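Side-chain contacts in oxidoreductase (Corynebacterium diphtheriae, PDB 3K1Y), which probably works as an FMN-dependent oxidoreductase of the NADPH-dependent FMN reductase family, built on a flavodoxin-like fold: residues D32-S35 with E36-A40; R70-T74 with K75-I79; S133-L136 with D137-R141. All blocks are in the same frame, centred on the assembly; numbering follows the deposited sequence.

In the fold
The three contacts are all local, yet their chemistry follows their place in a flavodoxin-like fold. Contacts 1 and 3 lie on the connecting helices of two beta-alpha-beta units, helix 26-44 between strands 12-18 and 49-55 and helix 135-146 between strands 120-127 and 150-159. Contact 1 is partly buried, with Ser35 and Thr39 among the residues against the sheet and the acids Asp32 and Glu36 on another side. Contact 3 is buried and mostly apolar, touched on one part by two further subunits. Contact 2, at the surface, caps helix 74-85 and binds a sulfate at its first turn. The centres of contacts 1 and 3 are about 21 Å apart, those of contacts 2 and 3 about 28 Å.

Contact 1 of 3, residues D32-S35 with E36-A40; sequences DSIS and EAVTA
Thr39 turns its hydroxyl back along the helix, OG1 lying beside its own backbone N (chi1 -64°), and this rotation carries it to the carbonyl of Ser35 one turn earlier. OG1 donates to Ser35 O over 2.8 Å, while the amide N of Thr39 reaches the same Ser35 O at 2.9 Å. The two donors come from opposite faces of the carbonyl plane, the amide well above it and the hydroxyl tilted less. Ser35 itself points OG between its backbone N and carbonyl carbon (chi1 45°), where it bonds with Ala31 O, so both hydroxyls of this pair are matched to carbonyls one turn back.

The acidic residues behave differently. Glu36 N donates to Asp32 O at 2.9 Å, and the side chain of Glu36, bent at chi2, brings its CD to 3.3 Å from the same Asp32 O. The carboxylate makes no hydrogen bond there, acceptor facing acceptor. The two acid groups stay apart, with 5.1 Å between Asp32 OD1 and Glu36 OE2. Asp32 OD1 is in a salt bridge with Arg28, and a water donates to Glu36 OE2 over 3.1 Å.

Ile34, Ala37 and Val38 supply the apolar contacts. Ile34 and Val38 meet loosely, the exact place of Val38 CG2 being doubtful; Ile34 also packs on Ile122 and Ala124, Val38 on Leu14 and Leu49, and Ala37 on Ile175 of helix 165-188. Ser35 and Thr39 lie against strands too. This is the amphipathic connecting helix of a beta-alpha-beta unit. The hydroxyls that approach the sheet find their partners within the helix, whereas the carboxylate against Asp32 O and the two acids one turn apart would be expected to repel mildly, an effect that Arg28 and water probably temper.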
ATOM      1  N   ASP A  32      -3.505  -5.263  25.537  1.00 16.34           N
ATOM      2  CA  ASP A  32      -3.904  -4.958  26.910  1.00 18.87           C
ATOM      3  C   ASP A  32      -3.478  -3.547  27.294  1.00 19.27           C
ATOM      4  O   ASP A  32      -4.227  -2.831  27.965  1.00 20.78           O
ATOM      5  CB  ASP A  32      -3.303  -5.964  27.902  1.00 19.95           C
ATOM      6  CG  ASP A  32      -3.892  -7.355  27.748  1.00 22.62           C
ATOM      7  OD1 ASP A  32      -5.018  -7.463  27.218  1.00 25.00           O
ATOM      8  OD2 ASP A  32      -3.239  -8.336  28.169  1.00 27.15           O
ATOM      9  N   SER A  33      -2.282  -3.144  26.877  1.00 14.91           N
ATOM     10  CA  SER A  33      -1.816  -1.804  27.191  1.00 16.33           C
ATOM     11  C   SER A  33      -2.765  -0.812  26.563  1.00 15.97           C
ATOM     12  O   SER A  33      -3.142   0.184  27.182  1.00 18.06           O
ATOM     13  CB  SER A  33      -0.407  -1.563  26.650  1.00 16.30           C
ATOM     14  OG  SER A  33       0.559  -2.183  27.477  1.00 18.44           O
ATOM     15  N   ILE A  34      -3.171  -1.096  25.331  1.00 16.27           N
ATOM     16  CA  ILE A  34      -4.071  -0.191  24.640  1.00 15.98           C
ATOM     17  C   ILE A  34      -5.428  -0.094  25.333  1.00 16.79           C
ATOM     18  O   ILE A  34      -5.894   1.009  25.609  1.00 17.16           O
ATOM     19  CB  ILE A  34      -4.265  -0.598  23.153  1.00 14.92           C
ATOM     20  CG1 ILE A  34      -2.918  -0.574  22.428  1.00 13.60           C
ATOM     21  CG2 ILE A  34      -5.225   0.379  22.465  1.00 14.03           C
ATOM     22  CD1 ILE A  34      -3.004  -0.761  20.929  1.00 22.45           C
ATOM     23  N   SER A  35      -6.056  -1.225  25.644  1.00 19.55           N
ATOM     24  CA  SER A  35      -7.369  -1.162  26.287  1.00 20.74           C
ATOM     25  C   SER A  35      -7.329  -0.607  27.704  1.00 21.82           C
ATOM     26  O   SER A  35      -8.320  -0.053  28.174  1.00 23.24           O
ATOM     27  CB  SER A  35      -8.064  -2.529  26.263  1.00 19.72           C
ATOM     28  OG  SER A  35      -7.180  -3.564  26.620  1.00 19.59           O
ATOM     29  N   GLU A  36      -6.195  -0.750  28.382  1.00 25.44           N
ATOM     30  CA  GLU A  36      -6.049  -0.216  29.737  1.00 28.02           C
ATOM     31  C   GLU A  36      -6.020   1.304  29.643  1.00 26.92           C
ATOM     32  O   GLU A  36      -6.678   2.000  30.409  1.00 29.39           O
ATOM     33  CB  GLU A  36      -4.755  -0.718  30.381  1.00 28.56           C
ATOM     34  CG  GLU A  36      -4.971  -1.798  31.433  1.00 36.45           C
ATOM     35  CD  GLU A  36      -4.099  -3.034  31.217  1.00 45.34           C
ATOM     36  OE1 GLU A  36      -2.853  -2.900  31.148  1.00 48.22           O
ATOM     37  OE2 GLU A  36      -4.670  -4.145  31.120  1.00 46.48           O
ATOM     38  N   ALA A  37      -5.255   1.817  28.686  1.00 14.04           N
ATOM     39  CA  ALA A  37      -5.161   3.254  28.485  1.00 12.90           C
ATOM     40  C   ALA A  37      -6.531   3.785  28.030  1.00 12.76           C
ATOM     41  O   ALA A  37      -6.949   4.876  28.425  1.00 14.44           O
ATOM     42  CB  ALA A  37      -4.085   3.567  27.447  1.00 11.63           C
ATOM     43  N   VAL A  38      -7.237   3.011  27.210  1.00 12.04           N
ATOM     44  CA  VAL A  38      -8.552   3.445  26.760  1.00 11.65           C
ATOM     45  C   VAL A  38      -9.460   3.520  27.992  1.00 13.99           C
ATOM     46  O   VAL A  38     -10.225   4.474  28.154  1.00 14.23           O
ATOM     47  CB  VAL A  38      -9.180   2.467  25.732  1.00 10.19           C
ATOM     48  CG1 VAL A  38     -10.506   3.022  25.234  1.00  7.31           C
ATOM     49  CG2 VAL A  38      -8.248   2.256  24.558  1.00  9.99           C
ATOM     50  N   THR A  39      -9.364   2.513  28.860  1.00 13.80           N
ATOM     51  CA  THR A  39     -10.177   2.481  30.067  1.00 16.91           C
ATOM     52  C   THR A  39      -9.920   3.725  30.904  1.00 19.47           C
ATOM     53  O   THR A  39     -10.853   4.339  31.417  1.00 20.87           O
ATOM     54  CB  THR A  39      -9.887   1.227  30.920  1.00 17.34           C
ATOM     55  OG1 THR A  39     -10.253   0.057  30.180  1.00 16.32           O
ATOM     56  CG2 THR A  39     -10.691   1.259  32.210  1.00 16.10           C
ATOM     57  N   ALA A  40      -8.655   4.109  31.029  1.00 13.99           N
ATOM     58  CA  ALA A  40      -8.320   5.295  31.802  1.00 16.48           C
ATOM     59  C   ALA A  40      -8.878   6.535  31.112  1.00 17.02           C
ATOM     60  O   ALA A  40      -9.463   7.403  31.763  1.00 19.98           O
ATOM     61  CB  ALA A  40      -6.806   5.413  31.965  1.00 16.21           C
TER
HETATM   62  O   HOH W   1      -7.479  -4.445  29.941  1.00 31.32           O

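Contact 2 of 3, residues R70-T74 with K75-I79; sequences RVHTT and KLEEI. With SO4 (sulfate ion), chain J.
Thr73 is the N-cap of helix 74-85, and its hydroxyl closes the first turn by accepting from Leu76 N at 3.1 Å. With OG1 set between its own backbone N and carbonyl carbon (chi1 56°), the oxygen faces the amides of the helix start; it is also hydrogen-bonded to Asp62, which holds the capping group from a second direction. The backbone takes over at once: Glu77 N donates to Thr73 O at 2.9 Å, and Glu78 N donates to Thr74 O.

Charge enters through a sulfate ion, probably from the crystallisation liquor. Thr74 N donates to its O1 at 2.9 Å, and the positive end of the helix dipole would be expected to add to this attraction.

Van der Waals contacts are made on two flanks. On one, His72 crosses Leu76, the ring nitrogen ND1 of His72 meeting CD2 of Leu76 at 3.8 Å, and Ala66 of the preceding loop packs on both residues. On the other, the side chains of Thr74 and Glu78 extend in a common direction, and the methyl CG2 of Thr74 lies 3.3 Å from the carboxylate oxygen OE2 of Glu78.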
ATOM      1  N   ARG A  70     -21.285 -21.791   6.115  1.00 65.66           N
ATOM      2  CA  ARG A  70     -21.693 -20.402   6.290  1.00 65.79           C
ATOM      3  C   ARG A  70     -22.266 -20.034   7.662  1.00 64.37           C
ATOM      4  O   ARG A  70     -22.642 -18.881   7.877  1.00 64.66           O
ATOM      5  CB  ARG A  70     -22.718 -20.032   5.213  1.00 67.86           C
ATOM      6  CG  ARG A  70     -24.095 -20.671   5.432  1.00 74.04           C
ATOM      7  CD  ARG A  70     -24.995 -20.549   4.206  1.00 82.57           C
ATOM      8  NE  ARG A  70     -26.348 -21.033   4.474  1.00 87.81           N
ATOM      9  CZ  ARG A  70     -26.640 -22.242   4.957  1.00 91.55           C
ATOM     10  NH1 ARG A  70     -25.675 -23.108   5.233  1.00 92.24           N
ATOM     11  NH2 ARG A  70     -27.904 -22.586   5.166  1.00 92.92           N
ATOM     12  N   VAL A  71     -22.340 -20.984   8.590  1.00 59.47           N
ATOM     13  CA  VAL A  71     -22.901 -20.663   9.901  1.00 57.46           C
ATOM     14  C   VAL A  71     -21.873 -20.557  11.027  1.00 54.73           C
ATOM     15  O   VAL A  71     -20.827 -21.211  11.011  1.00 53.96           O
ATOM     16  CB  VAL A  71     -24.019 -21.663  10.297  1.00 59.25           C
ATOM     17  CG1 VAL A  71     -24.577 -21.317  11.672  1.00 58.16           C
ATOM     18  CG2 VAL A  71     -25.136 -21.617   9.261  1.00 61.97           C
ATOM     19  N   HIS A  72     -22.197 -19.711  12.001  1.00 34.70           N
ATOM     20  CA  HIS A  72     -21.335 -19.450  13.141  1.00 31.64           C
ATOM     21  C   HIS A  72     -21.739 -20.230  14.385  1.00 29.43           C
ATOM     22  O   HIS A  72     -22.899 -20.587  14.554  1.00 29.84           O
ATOM     23  CB  HIS A  72     -21.355 -17.952  13.465  1.00 31.71           C
ATOM     24  CG  HIS A  72     -21.170 -17.064  12.269  1.00 32.69           C
ATOM     25  ND1 HIS A  72     -20.260 -17.337  11.268  1.00 35.68           N
ATOM     26  CD2 HIS A  72     -21.746 -15.882  11.940  1.00 32.93           C
ATOM     27  CE1 HIS A  72     -20.283 -16.362  10.376  1.00 33.64           C
ATOM     28  NE2 HIS A  72     -21.175 -15.467  10.760  1.00 33.78           N
ATOM     29  N   THR A  73     -20.772 -20.501  15.254  1.00 21.46           N
ATOM     30  CA  THR A  73     -21.050 -21.212  16.499  1.00 19.75           C
ATOM     31  C   THR A  73     -21.724 -20.217  17.442  1.00 19.46           C
ATOM     32  O   THR A  73     -21.673 -19.012  17.206  1.00 18.82           O
ATOM     33  CB  THR A  73     -19.757 -21.684  17.202  1.00 18.92           C
ATOM     34  OG1 THR A  73     -18.902 -20.557  17.433  1.00 14.01           O
ATOM     35  CG2 THR A  73     -19.034 -22.714  16.371  1.00 18.12           C
ATOM     36  N   THR A  74     -22.347 -20.716  18.504  1.00 19.42           N
ATOM     37  CA  THR A  74     -22.978 -19.829  19.466  1.00 19.64           C
ATOM     38  C   THR A  74     -21.923 -18.832  19.921  1.00 18.24           C
ATOM     39  O   THR A  74     -22.193 -17.637  20.047  1.00 18.79           O
ATOM     40  CB  THR A  74     -23.506 -20.600  20.698  1.00 20.60           C
ATOM     41  OG1 THR A  74     -24.712 -21.283  20.348  1.00 24.39           O
ATOM     42  CG2 THR A  74     -23.799 -19.651  21.846  1.00 18.67           C
ATOM     43  N   LYS A  75     -20.714 -19.329  20.154  1.00 22.63           N
ATOM     44  CA  LYS A  75     -19.625 -18.473  20.598  1.00 20.76           C
ATOM     45  C   LYS A  75     -19.312 -17.328  19.640  1.00 19.88           C
ATOM     46  O   LYS A  75     -19.199 -16.176  20.062  1.00 19.56           O
ATOM     47  CB  LYS A  75     -18.356 -19.293  20.846  1.00 20.05           C
ATOM     48  CG  LYS A  75     -17.139 -18.427  21.167  1.00 19.96           C
ATOM     49  CD  LYS A  75     -16.263 -19.061  22.223  1.00 22.42           C
ATOM     50  CE  LYS A  75     -15.718 -20.410  21.787  1.00 24.42           C
ATOM     51  NZ  LYS A  75     -15.040 -21.091  22.936  1.00 26.43           N
ATOM     52  N   LEU A  76     -19.171 -17.648  18.353  1.00 26.32           N
ATOM     53  CA  LEU A  76     -18.863 -16.649  17.334  1.00 25.16           C
ATOM     54  C   LEU A  76     -20.024 -15.672  17.147  1.00 25.35           C
ATOM     55  O   LEU A  76     -19.802 -14.471  16.955  1.00 25.55           O
ATOM     56  CB  LEU A  76     -18.522 -17.346  16.014  1.00 24.37           C
ATOM     57  CG  LEU A  76     -17.951 -16.553  14.832  1.00 24.63           C
ATOM     58  CD1 LEU A  76     -16.839 -15.609  15.282  1.00 18.83           C
ATOM     59  CD2 LEU A  76     -17.421 -17.547  13.804  1.00 24.60           C
ATOM     60  N   GLU A  77     -21.255 -16.175  17.213  1.00 24.01           N
ATOM     61  CA  GLU A  77     -22.421 -15.313  17.067  1.00 24.74           C
ATOM     62  C   GLU A  77     -22.423 -14.299  18.207  1.00 23.76           C
ATOM     63  O   GLU A  77     -22.784 -13.137  18.017  1.00 23.61           O
ATOM     64  CB  GLU A  77     -23.717 -16.130  17.106  1.00 26.56           C
ATOM     65  CG  GLU A  77     -24.994 -15.292  16.927  1.00 31.41           C
ATOM     66  CD  GLU A  77     -25.103 -14.659  15.543  1.00 39.78           C
ATOM     67  OE1 GLU A  77     -25.169 -15.406  14.539  1.00 41.52           O
ATOM     68  OE2 GLU A  77     -25.123 -13.411  15.458  1.00 42.84           O
ATOM     69  N   GLU A  78     -22.018 -14.740  19.394  1.00 18.04           N
ATOM     70  CA  GLU A  78     -21.971 -13.842  20.539  1.00 18.26           C
ATOM     71  C   GLU A  78     -20.874 -12.791  20.363  1.00 17.50           C
ATOM     72  O   GLU A  78     -21.055 -11.619  20.707  1.00 17.42           O
ATOM     73  CB  GLU A  78     -21.740 -14.630  21.825  1.00 18.56           C
ATOM     74  CG  GLU A  78     -22.993 -15.253  22.385  1.00 20.56           C
ATOM     75  CD  GLU A  78     -22.720 -16.148  23.577  1.00 23.01           C
ATOM     76  OE1 GLU A  78     -21.656 -15.983  24.214  1.00 21.85           O
ATOM     77  OE2 GLU A  78     -23.578 -17.005  23.882  1.00 22.30           O
ATOM     78  N   ILE A  79     -19.743 -13.216  19.811  1.00 22.82           N
ATOM     79  CA  ILE A  79     -18.630 -12.312  19.587  1.00 22.26           C
ATOM     80  C   ILE A  79     -18.931 -11.265  18.520  1.00 22.44           C
ATOM     81  O   ILE A  79     -18.763 -10.076  18.760  1.00 22.78           O
ATOM     82  CB  ILE A  79     -17.369 -13.088  19.168  1.00 22.15           C
ATOM     83  CG1 ILE A  79     -16.999 -14.086  20.272  1.00 21.86           C
ATOM     84  CG2 ILE A  79     -16.232 -12.108  18.874  1.00 20.27           C
ATOM     85  CD1 ILE A  79     -15.909 -15.049  19.892  1.00 31.03           C
TER
HETATM   86  S   SO4 J 185     -22.421 -24.567  19.130  1.00119.60           S
HETATM   87  O1  SO4 J 185     -22.895 -23.512  18.296  1.00119.61           O
HETATM   88  O2  SO4 J 185     -21.702 -24.070  20.258  1.00119.38           O
HETATM   89  O3  SO4 J 185     -23.602 -25.220  19.660  1.00120.07           O
HETATM   90  O4  SO4 J 185     -21.528 -25.386  18.368  1.00119.42           O

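Contact 3 of 3, residues S133-L136 with D137-R141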
ATOM      1  N   SER A 133       6.738  -1.071  10.388  1.00 20.21           N
ATOM      2  CA  SER A 133       5.709  -0.255  11.013  1.00 21.97           C
ATOM      3  C   SER A 133       4.651   0.261  10.037  1.00 21.92           C
ATOM      4  O   SER A 133       3.525   0.545  10.445  1.00 24.37           O
ATOM      5  CB  SER A 133       6.334   0.917  11.779  1.00 22.71           C
ATOM      6  OG  SER A 133       6.966   1.827  10.904  1.00 27.02           O
ATOM      7  N   LEU A 134       4.983   0.370   8.753  1.00 18.91           N
ATOM      8  CA  LEU A 134       3.992   0.858   7.786  1.00 18.51           C
ATOM      9  C   LEU A 134       2.929  -0.194   7.456  1.00 18.32           C
ATOM     10  O   LEU A 134       2.117  -0.008   6.545  1.00 18.56           O
ATOM     11  CB  LEU A 134       4.664   1.349   6.490  1.00 17.82           C
ATOM     12  CG  LEU A 134       5.600   2.569   6.552  1.00 18.19           C
ATOM     13  CD1 LEU A 134       6.086   2.904   5.156  1.00 16.54           C
ATOM     14  CD2 LEU A 134       4.886   3.763   7.144  1.00 19.63           C
ATOM     15  N   VAL A 135       2.935  -1.303   8.186  1.00 20.88           N
ATOM     16  CA  VAL A 135       1.924  -2.327   7.964  1.00 20.92           C
ATOM     17  C   VAL A 135       0.592  -1.740   8.423  1.00 21.13           C
ATOM     18  O   VAL A 135      -0.472  -2.191   8.018  1.00 22.17           O
ATOM     19  CB  VAL A 135       2.200  -3.611   8.774  1.00 21.17           C
ATOM     20  CG1 VAL A 135       2.126  -3.316  10.269  1.00 21.54           C
ATOM     21  CG2 VAL A 135       1.194  -4.675   8.395  1.00 23.26           C
ATOM     22  N   LEU A 136       0.661  -0.726   9.279  1.00 13.56           N
ATOM     23  CA  LEU A 136      -0.549  -0.075   9.761  1.00 13.98           C
ATOM     24  C   LEU A 136      -1.250   0.712   8.655  1.00 13.96           C
ATOM     25  O   LEU A 136      -2.409   0.448   8.332  1.00 14.51           O
ATOM     26  CB  LEU A 136      -0.231   0.868  10.920  1.00 14.27           C
ATOM     27  CG  LEU A 136       0.195   0.232  12.248  1.00 15.28           C
ATOM     28  CD1 LEU A 136       0.362   1.319  13.307  1.00 15.46           C
ATOM     29  CD2 LEU A 136      -0.855  -0.781  12.694  1.00 12.01           C
ATOM     30  N   ASP A 137      -0.537   1.666   8.063  1.00 21.53           N
ATOM     31  CA  ASP A 137      -1.120   2.513   7.026  1.00 22.47           C
ATOM     32  C   ASP A 137      -1.329   1.938   5.640  1.00 21.91           C
ATOM     33  O   ASP A 137      -2.014   2.551   4.824  1.00 22.23           O
ATOM     34  CB  ASP A 137      -0.327   3.808   6.897  1.00 23.26           C
ATOM     35  CG  ASP A 137      -0.516   4.706   8.085  1.00 25.92           C
ATOM     36  OD1 ASP A 137      -1.612   4.648   8.681  1.00 25.52           O
ATOM     37  OD2 ASP A 137       0.417   5.470   8.418  1.00 31.76           O
ATOM     38  N   TYR A 138      -0.762   0.767   5.373  1.00 18.05           N
ATOM     39  CA  TYR A 138      -0.901   0.155   4.060  1.00 18.02           C
ATOM     40  C   TYR A 138      -1.640  -1.173   4.034  1.00 17.97           C
ATOM     41  O   TYR A 138      -1.962  -1.675   2.958  1.00 18.61           O
ATOM     42  CB  TYR A 138       0.484  -0.006   3.430  1.00 18.07           C
ATOM     43  CG  TYR A 138       1.088   1.309   3.020  1.00 18.56           C
ATOM     44  CD1 TYR A 138       0.534   2.052   1.986  1.00 17.79           C
ATOM     45  CD2 TYR A 138       2.180   1.836   3.697  1.00 20.67           C
ATOM     46  CE1 TYR A 138       1.046   3.293   1.638  1.00 21.25           C
ATOM     47  CE2 TYR A 138       2.704   3.082   3.353  1.00 22.23           C
ATOM     48  CZ  TYR A 138       2.127   3.803   2.326  1.00 22.26           C
ATOM     49  OH  TYR A 138       2.607   5.047   2.004  1.00 25.60           O
ATOM     50  N   ALA A 139      -1.903  -1.747   5.210  1.00 13.98           N
ATOM     51  CA  ALA A 139      -2.619  -3.016   5.294  1.00 12.85           C
ATOM     52  C   ALA A 139      -3.828  -2.959   6.234  1.00 12.50           C
ATOM     53  O   ALA A 139      -4.941  -3.268   5.811  1.00 11.83           O
ATOM     54  CB  ALA A 139      -1.668  -4.138   5.715  1.00 12.69           C
ATOM     55  N   LEU A 140      -3.632  -2.569   7.496  1.00 20.63           N
ATOM     56  CA  LEU A 140      -4.759  -2.507   8.440  1.00 19.39           C
ATOM     57  C   LEU A 140      -5.711  -1.350   8.215  1.00 18.74           C
ATOM     58  O   LEU A 140      -6.936  -1.508   8.296  1.00 19.72           O
ATOM     59  CB  LEU A 140      -4.281  -2.446   9.888  1.00 19.76           C
ATOM     60  CG  LEU A 140      -3.794  -3.772  10.466  1.00 20.11           C
ATOM     61  CD1 LEU A 140      -2.347  -3.986  10.048  1.00 20.51           C
ATOM     62  CD2 LEU A 140      -3.920  -3.744  11.980  1.00 17.80           C
ATOM     63  N   ARG A 141      -5.153  -0.181   7.944  1.00 13.24           N
ATOM     64  CA  ARG A 141      -5.965   0.999   7.719  1.00 13.21           C
ATOM     65  C   ARG A 141      -6.885   0.772   6.514  1.00 13.61           C
ATOM     66  O   ARG A 141      -8.106   0.878   6.619  1.00 14.97           O
ATOM     67  CB  ARG A 141      -5.047   2.209   7.511  1.00 13.10           C
ATOM     68  CG  ARG A 141      -5.765   3.543   7.492  1.00 13.37           C
ATOM     69  CD  ARG A 141      -4.939   4.617   8.180  1.00 14.14           C
ATOM     70  NE  ARG A 141      -5.818   5.387   9.050  1.00 21.96           N
ATOM     71  CZ  ARG A 141      -5.544   5.715  10.304  1.00 20.66           C
ATOM     72  NH1 ARG A 141      -4.396   5.351  10.862  1.00 17.12           N
ATOM     73  NH2 ARG A 141      -6.445   6.383  11.007  1.00 25.51           N
TER
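Between Leu134 and Arg141 the backbone opens from a normal helical turn, closed by Tyr138 N on Leu134 O, into a wider pi-type one, in which Leu140 N donates to Val135 O at 3.2 Å and Arg141 N to Leu136 O at 2.8 Å, each five residues back.

Leu134 and Tyr138 leave the helix as a pair of flanking side chains, the leucine running beside the ring. CB of Leu134 sits in the plane of the tyrosine ring at its edge, 3.8 Å from CD2 of Tyr138, and the methyl CD1 of Leu134 touches CE2 of Tyr138 at the same distance. The ring also meets Tyr138 of the second subunit, the two planes about 5° apart. Pro142 of the third subunit packs on Tyr138 as well, so the N-terminal part of this beta-alpha-beta helix doubles as an assembly surface.

The aliphatic residues cover the sheet. Val135 holds CG1 between its backbone N and carbonyl carbon (chi1 64°), which leaves CG2 anti to N and 4.0 Å from both Ala139 CB and Leu140 CD1. Val135 and Leu136 rest on Ala125 and Phe157, and Leu140 on Ile123. Arg141 makes a long salt bridge, NH1 to Asp137 OD1 at 3.6 Å, while its NH2 is hydrogen-bonded to Val152 O of strand 150-159.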